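Side-chain contact in sensor protein CpxA (Vibrio parahaemolyticus, PDB 3V67), which is probably a membrane-bound sensor histidine kinase of a two-component regulatory system, represented here by its periplasmic sensor domain: residues V58-Y63 with I110-S115. Residues are numbered along the deposited sequence; the frame is centred on the assembly and turned at random.
Sequences VFFSDY and IVLADS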
ATOM      1  N   VAL A  58       1.889 -19.352  -4.657  1.00 32.52           N
ATOM      2  CA  VAL A  58       1.199 -19.774  -3.446  1.00 28.78           C
ATOM      3  C   VAL A  58       2.078 -20.673  -2.574  1.00 30.36           C
ATOM      4  O   VAL A  58       2.611 -21.674  -3.047  1.00 41.44           O
ATOM      5  CB  VAL A  58      -0.126 -20.486  -3.778  1.00 31.67           C
ATOM      6  CG1 VAL A  58      -0.735 -21.082  -2.527  1.00 35.10           C
ATOM      7  CG2 VAL A  58      -1.097 -19.513  -4.437  1.00 29.73           C
ATOM      8  N   PHE A  59       2.236 -20.295  -1.307  1.00 27.47           N
ATOM      9  CA  PHE A  59       2.984 -21.096  -0.341  1.00 26.80           C
ATOM     10  C   PHE A  59       2.035 -21.676   0.702  1.00 24.31           C
ATOM     11  O   PHE A  59       0.926 -21.183   0.892  1.00 23.28           O
ATOM     12  CB  PHE A  59       4.006 -20.242   0.407  1.00 38.11           C
ATOM     13  CG  PHE A  59       5.247 -19.911  -0.379  1.00 44.09           C
ATOM     14  CD1 PHE A  59       6.368 -20.723  -0.309  1.00 43.31           C
ATOM     15  CD2 PHE A  59       5.310 -18.758  -1.144  1.00 45.85           C
ATOM     16  CE1 PHE A  59       7.520 -20.399  -1.003  1.00 36.39           C
ATOM     17  CE2 PHE A  59       6.460 -18.431  -1.842  1.00 46.72           C
ATOM     18  CZ  PHE A  59       7.564 -19.253  -1.771  1.00 39.86           C
ATOM     19  N   PHE A  60       2.495 -22.706   1.402  1.00 22.45           N
ATOM     20  CA  PHE A  60       1.710 -23.312   2.464  1.00 18.97           C
ATOM     21  C   PHE A  60       2.563 -23.561   3.695  1.00 15.62           C
ATOM     22  O   PHE A  60       3.777 -23.701   3.597  1.00 24.60           O
ATOM     23  CB  PHE A  60       1.090 -24.628   1.990  1.00 17.26           C
ATOM     24  CG  PHE A  60       0.084 -24.459   0.889  1.00 21.28           C
ATOM     25  CD1 PHE A  60      -1.205 -24.046   1.174  1.00 13.88           C
ATOM     26  CD2 PHE A  60       0.427 -24.711  -0.431  1.00 20.80           C
ATOM     27  CE1 PHE A  60      -2.135 -23.882   0.165  1.00 18.79           C
ATOM     28  CE2 PHE A  60      -0.497 -24.555  -1.442  1.00 18.43           C
ATOM     29  CZ  PHE A  60      -1.783 -24.140  -1.143  1.00 20.96           C
ATOM     30  N   SER A  61       1.917 -23.613   4.854  1.00 14.50           N
ATOM     31  CA  SER A  61       2.580 -24.029   6.078  1.00 15.92           C
ATOM     32  C   SER A  61       1.561 -24.701   6.980  1.00 20.47           C
ATOM     33  O   SER A  61       0.363 -24.663   6.700  1.00 25.61           O
ATOM     34  CB  SER A  61       3.205 -22.834   6.800  1.00 22.61           C
ATOM     35  OG  SER A  61       2.249 -22.170   7.614  1.00 21.46           O
ATOM     36  N   ASP A  62       2.031 -25.332   8.049  1.00 21.50           N
ATOM     37  CA  ASP A  62       1.116 -25.887   9.036  1.00 31.17           C
ATOM     38  C   ASP A  62       0.960 -24.909  10.195  1.00 34.05           C
ATOM     39  O   ASP A  62       1.371 -23.753  10.094  1.00 34.27           O
ATOM     40  CB  ASP A  62       1.572 -27.273   9.524  1.00 23.21           C
ATOM     41  CG  ASP A  62       3.005 -27.286  10.032  1.00 31.42           C
ATOM     42  OD1 ASP A  62       3.456 -26.279  10.614  1.00 38.09           O
ATOM     43  OD2 ASP A  62       3.683 -28.320   9.849  1.00 36.61           O
ATOM     44  N   TYR A  63       0.370 -25.375  11.290  1.00 28.57           N
ATOM     45  CA  TYR A  63       0.238 -24.557  12.487  1.00 27.38           C
ATOM     46  C   TYR A  63       1.355 -24.848  13.480  1.00 30.93           C
ATOM     47  O   TYR A  63       1.191 -24.644  14.682  1.00 33.25           O
ATOM     48  CB  TYR A  63      -1.116 -24.790  13.151  1.00 22.17           C
ATOM     49  CG  TYR A  63      -2.285 -24.178  12.417  1.00 15.43           C
ATOM     50  CD1 TYR A  63      -2.719 -22.895  12.713  1.00 15.27           C
ATOM     51  CD2 TYR A  63      -2.956 -24.885  11.429  1.00 24.63           C
ATOM     52  CE1 TYR A  63      -3.792 -22.332  12.045  1.00 18.80           C
ATOM     53  CE2 TYR A  63      -4.031 -24.333  10.757  1.00 19.69           C
ATOM     54  CZ  TYR A  63      -4.444 -23.059  11.068  1.00 16.45           C
ATOM     55  OH  TYR A  63      -5.510 -22.512  10.399  1.00 31.84           O
ATOM     56  N   ILE A 110      -6.651 -22.557   5.453  1.00 16.92           N
ATOM     57  CA  ILE A 110      -7.092 -23.340   4.308  1.00 18.11           C
ATOM     58  C   ILE A 110      -7.234 -24.806   4.698  1.00 20.76           C
ATOM     59  O   ILE A 110      -6.538 -25.288   5.585  1.00 24.14           O
ATOM     60  CB  ILE A 110      -6.134 -23.182   3.101  1.00 20.40           C
ATOM     61  CG1 ILE A 110      -6.816 -23.633   1.803  1.00 15.51           C
ATOM     62  CG2 ILE A 110      -4.825 -23.929   3.336  1.00 10.41           C
ATOM     63  CD1 ILE A 110      -5.986 -23.398   0.553  1.00 15.56           C
ATOM     64  N   VAL A 111      -8.162 -25.505   4.057  1.00 25.50           N
ATOM     65  CA  VAL A 111      -8.346 -26.923   4.324  1.00 25.14           C
ATOM     66  C   VAL A 111      -8.072 -27.730   3.065  1.00 26.66           C
ATOM     67  O   VAL A 111      -8.796 -27.619   2.071  1.00 24.59           O
ATOM     68  CB  VAL A 111      -9.765 -27.238   4.830  1.00 26.58           C
ATOM     69  CG1 VAL A 111      -9.947 -28.740   4.985  1.00 17.89           C
ATOM     70  CG2 VAL A 111     -10.034 -26.521   6.147  1.00 21.44           C
ATOM     71  N   LEU A 112      -7.020 -28.539   3.118  1.00 18.60           N
ATOM     72  CA  LEU A 112      -6.641 -29.383   1.997  1.00 18.34           C
ATOM     73  C   LEU A 112      -6.426 -30.804   2.487  1.00 24.69           C
ATOM     74  O   LEU A 112      -5.708 -31.020   3.462  1.00 34.48           O
ATOM     75  CB  LEU A 112      -5.366 -28.851   1.337  1.00 17.09           C
ATOM     76  CG  LEU A 112      -5.429 -27.442   0.735  1.00 17.85           C
ATOM     77  CD1 LEU A 112      -4.092 -27.071   0.110  1.00 20.72           C
ATOM     78  CD2 LEU A 112      -6.554 -27.329  -0.288  1.00 12.33           C
ATOM     79  N   ALA A 113      -7.052 -31.762   1.807  1.00 21.43           N
ATOM     80  CA  ALA A 113      -6.979 -33.175   2.183  1.00 27.27           C
ATOM     81  C   ALA A 113      -7.412 -33.412   3.631  1.00 26.70           C
ATOM     82  O   ALA A 113      -6.765 -34.162   4.362  1.00 28.53           O
ATOM     83  CB  ALA A 113      -5.574 -33.725   1.945  1.00 27.29           C
ATOM     84  N   ASP A 114      -8.504 -32.763   4.032  1.00 28.45           N
ATOM     85  CA  ASP A 114      -9.014 -32.841   5.402  1.00 34.09           C
ATOM     86  C   ASP A 114      -7.981 -32.438   6.455  1.00 32.30           C
ATOM     87  O   ASP A 114      -8.056 -32.868   7.605  1.00 39.63           O
ATOM     88  CB  ASP A 114      -9.573 -34.233   5.705  1.00 40.98           C
ATOM     89  CG  ASP A 114     -11.049 -34.353   5.376  1.00 58.57           C
ATOM     90  OD1 ASP A 114     -11.787 -33.366   5.582  1.00 65.35           O
ATOM     91  OD2 ASP A 114     -11.474 -35.433   4.914  1.00 66.25           O
ATOM     92  N   SER A 115      -7.021 -31.608   6.058  1.00 29.35           N
ATOM     93  CA  SER A 115      -6.017 -31.094   6.983  1.00 23.77           C
ATOM     94  C   SER A 115      -6.111 -29.577   7.060  1.00 19.68           C
ATOM     95  O   SER A 115      -6.297 -28.909   6.044  1.00 21.73           O
ATOM     96  CB  SER A 115      -4.614 -31.504   6.536  1.00 24.05           C
ATOM     97  OG  SER A 115      -4.525 -32.911   6.377  1.00 41.26           O
TER
HETATM   98  O   HOH W   1      -6.846 -24.104   8.821  1.00 22.26           O
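F60 and I110, the nearest pair across the two strands, keep their CA atoms 9.0 Å apart, because strand 115-124 runs between strands 57-61 and 102-112 in the antiparallel sheet. The direct contact is therefore made by side chains. CG anti to the carbonyl carbon (chi1 -65°) turns the F60 ring so that its CE1 corner faces the second strand. CE1 of F60 lies 3.9 Å from CD1 of I110, which sits at the ring edge close to its plane, and 3.7 Å from CD1 of L112, which approaches obliquely. Both aliphatic chains cross the phenylalanine at roughly a right angle. With CG1 anti to the backbone N (chi1 -162°) and the chain extended beyond it, I110 carries CD1 to the aromatic rim. Beside the exposed Y63, the O atom of a water is hydrogen-bonded to OH of Y63 at 2.6 Å and donates a weak bond to O of I110. Beyond L112 the chain reverses through a type I' turn into strand 115-124, whose M119 also touches F60. Helix 37-46 packs on F60 and L112, and I27 of helix 14-30 on I110 and L112; such joining of next-but-one strands beneath helices belongs to the hydrophobic core of the PAS fold.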